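Local structure of phosphoethanolamine N-methyltransferase 1 (4KRG) at residues Asp60-Gly65 with Leu115-Lys120. The protein probably catalyses S-adenosylmethionine-dependent N-methylation of phosphoethanolamine in nematode phosphocholine biosynthesis. Numbering follows the deposited sequence.
Sequences DVVDIG and LQMDEK. With SAH (S-adenosyl-L-homocysteine), chain D.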
loop_
_atom_site.group_PDB
_atom_site.type_symbol
_atom_site.label_atom_id
_atom_site.label_comp_id
_atom_site.label_asym_id
_atom_site.label_seq_id
_atom_site.Cartn_x
_atom_site.Cartn_y
_atom_site.Cartn_z
ATOM N N ASP A 60 18.878 -1.191 16.101
ATOM C CA ASP A 60 19.427 0.061 15.596
ATOM C C ASP A 60 18.585 0.571 14.422
ATOM O O ASP A 60 18.307 -0.170 13.482
ATOM C CB ASP A 60 20.888 -0.132 15.158
ATOM C CG ASP A 60 21.782 -0.631 16.285
ATOM O OD1 ASP A 60 21.478 -0.335 17.455
ATOM O OD2 ASP A 60 22.785 -1.326 16.004
ATOM N N VAL A 61 18.198 1.840 14.483
ATOM C CA VAL A 61 17.301 2.437 13.500
ATOM C C VAL A 61 17.948 3.658 12.859
ATOM O O VAL A 61 18.639 4.422 13.529
ATOM C CB VAL A 61 15.976 2.885 14.163
ATOM C CG1 VAL A 61 15.016 3.438 13.134
ATOM C CG2 VAL A 61 15.334 1.736 14.915
ATOM N N VAL A 62 17.743 3.844 11.559
ATOM C CA VAL A 62 18.142 5.092 10.929
ATOM C C VAL A 62 16.903 5.783 10.382
ATOM O O VAL A 62 16.161 5.205 9.587
ATOM C CB VAL A 62 19.232 4.904 9.838
ATOM C CG1 VAL A 62 18.785 3.932 8.763
ATOM C CG2 VAL A 62 19.606 6.246 9.227
ATOM N N ASP A 63 16.659 7.005 10.853
ATOM C CA ASP A 63 15.495 7.789 10.438
ATOM C C ASP A 63 15.990 8.863 9.488
ATOM O O ASP A 63 16.581 9.850 9.919
ATOM C CB ASP A 63 14.797 8.400 11.660
ATOM C CG ASP A 63 13.615 9.297 11.294
ATOM O OD1 ASP A 63 13.215 9.366 10.107
ATOM O OD2 ASP A 63 13.066 9.937 12.221
ATOM N N ILE A 64 15.758 8.656 8.194
ATOM C CA ILE A 64 16.325 9.514 7.154
ATOM C C ILE A 64 15.301 10.524 6.638
ATOM O O ILE A 64 14.224 10.147 6.189
ATOM C CB ILE A 64 16.843 8.666 5.986
ATOM C CG1 ILE A 64 17.816 7.612 6.509
ATOM C CG2 ILE A 64 17.512 9.536 4.937
ATOM C CD1 ILE A 64 18.324 6.678 5.443
ATOM N N GLY A 65 15.649 11.809 6.692
ATOM C CA GLY A 65 14.701 12.865 6.372
ATOM C C GLY A 65 13.811 13.118 7.573
ATOM O O GLY A 65 12.633 13.437 7.443
ATOM N N LEU A 115 24.351 9.767 1.839
ATOM C CA LEU A 115 24.509 9.038 3.092
ATOM C C LEU A 115 25.238 7.725 2.831
ATOM O O LEU A 115 25.007 7.069 1.817
ATOM C CB LEU A 115 23.149 8.781 3.746
ATOM C CG LEU A 115 23.169 8.101 5.118
ATOM C CD1 LEU A 115 24.068 8.866 6.058
ATOM C CD2 LEU A 115 21.763 7.981 5.698
ATOM N N GLN A 116 26.153 7.370 3.725
ATOM C CA GLN A 116 26.858 6.100 3.637
ATOM C C GLN A 116 27.041 5.514 5.026
ATOM O O GLN A 116 27.381 6.224 5.967
ATOM C CB GLN A 116 28.219 6.273 2.956
ATOM C CG GLN A 116 28.134 6.616 1.479
ATOM C CD GLN A 116 29.445 6.416 0.748
ATOM O OE1 GLN A 116 30.015 5.323 0.753
ATOM N NE2 GLN A 116 29.929 7.472 0.109
HETATM N N MSE A 117 26.794 4.217 5.148
HETATM C CA MSE A 117 26.970 3.503 6.405
HETATM C C MSE A 117 27.443 2.100 6.099
HETATM O O MSE A 117 27.319 1.634 4.962
HETATM C CB MSE A 117 25.658 3.435 7.181
HETATM C CG MSE A 117 25.382 4.632 8.054
HETATM SE SE MSE A 117 23.662 4.422 8.914
HETATM C CE MSE A 117 22.566 4.540 7.313
ATOM N N ASP A 118 27.970 1.420 7.108
ATOM C CA ASP A 118 28.479 0.071 6.906
ATOM C C ASP A 118 27.388 -0.905 6.461
ATOM O O ASP A 118 26.201 -0.659 6.664
ATOM C CB ASP A 118 29.157 -0.443 8.177
ATOM C CG ASP A 118 30.439 0.298 8.503
ATOM O OD1 ASP A 118 31.061 0.885 7.591
ATOM O OD2 ASP A 118 30.832 0.280 9.685
ATOM N N GLU A 119 27.801 -2.003 5.841
ATOM C CA GLU A 119 26.879 -3.076 5.516
ATOM C C GLU A 119 26.338 -3.659 6.809
ATOM O O GLU A 119 27.048 -3.683 7.822
ATOM C CB GLU A 119 27.596 -4.181 4.752
ATOM C CG GLU A 119 28.303 -3.719 3.510
ATOM C CD GLU A 119 29.125 -4.817 2.878
ATOM O OE1 GLU A 119 29.535 -5.754 3.601
ATOM O OE2 GLU A 119 29.337 -4.757 1.648
ATOM N N LYS A 120 25.098 -4.140 6.760
ATOM C CA LYS A 120 24.467 -4.812 7.891
ATOM C C LYS A 120 24.678 -4.022 9.170
ATOM O O LYS A 120 25.110 -4.568 10.174
ATOM C CB LYS A 120 25.017 -6.233 8.035
ATOM C CG LYS A 120 24.892 -7.069 6.759
ATOM C CD LYS A 120 25.828 -8.269 6.795
ATOM C CE LYS A 120 26.519 -8.503 5.453
ATOM N NZ LYS A 120 27.560 -9.574 5.532
HETATM N N SAH D . 9.845 12.666 7.775
HETATM C CA SAH D . 9.463 13.816 8.609
HETATM C CB SAH D . 9.539 15.112 7.732
HETATM C CG SAH D . 8.708 15.044 6.452
HETATM S SD SAH D . 8.949 16.423 5.295
HETATM C C SAH D . 8.116 13.632 9.185
HETATM O O SAH D . 7.259 13.036 8.550
HETATM O OXT SAH D . 7.787 14.327 10.122
HETATM C "C5'" SAH D . 10.501 16.058 4.433
HETATM C "C4'" SAH D . 11.722 16.022 5.176
HETATM O "O4'" SAH D . 12.723 15.284 4.424
HETATM C "C3'" SAH D . 12.270 17.377 5.383
HETATM O "O3'" SAH D . 12.848 17.454 6.666
HETATM C "C2'" SAH D . 13.311 17.502 4.372
HETATM O "O2'" SAH D . 14.301 18.405 4.778
HETATM C "C1'" SAH D . 13.831 16.117 4.274
HETATM N N9 SAH D . 14.537 15.823 2.978
HETATM C C8 SAH D . 14.031 15.883 1.740
HETATM N N7 SAH D . 14.956 15.401 0.908
HETATM C C5 SAH D . 16.036 15.034 1.601
HETATM C C6 SAH D . 17.278 14.481 1.248
HETATM N N6 SAH D . 17.596 14.205 -0.061
HETATM N N1 SAH D . 18.157 14.221 2.233
HETATM C C2 SAH D . 17.880 14.475 3.507
HETATM N N3 SAH D . 16.700 15.006 3.873
HETATM C C4 SAH D . 15.767 15.290 2.947
#
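In the Rossmann-like methyltransferase domain, Val62 and Ile64 of strand 60-64 meet Leu115 and Met117, a selenomethionine in the crystal, from the loop that leads into strand 122-126. The strand runs into the glycine-rich cofactor motif, whose first glycine, Gly65, follows its last residue, and the loop passes over one face of the sheet. The closest approaches are between methyl groups. CD1 of Ile64 lies 3.7 Å from CD2 of Leu115, the two side chains reaching toward each other tip to tip. In Leu115, chi1 (-176°) carries CG out from the loop toward the strand, and chi2 (53°) turns CD2 rather than CD1 onto Ile64. At Val62, the CE methyl of Met117 comes up against the forked end of the side chain, 3.9 Å from CG2 and 4.1 Å from CG1. The Met117 chain runs extended as far as SE and then bends (chi3 -67°), which turns CE onto the fork. Val62 CG2 is also 4.5 Å from Leu115 CD2, a looser contact that links the two pairs. Trp149 of helix 136-149 touches Ile64, Leu115 and Met117, while Leu83 of the adjacent parallel strand 81-86 touches Val62 and Met117, so helix, loop and sheet share one apolar layer. Just past the strand, Gly65 O accepts a hydrogen bond from SAH N at 2.9 Å. With no hydrogen bond joining loop and strand and only 133 Å² buried between them, their direct contact rests on dispersion and the exclusion of water, within packing shared with Trp149 and Leu83.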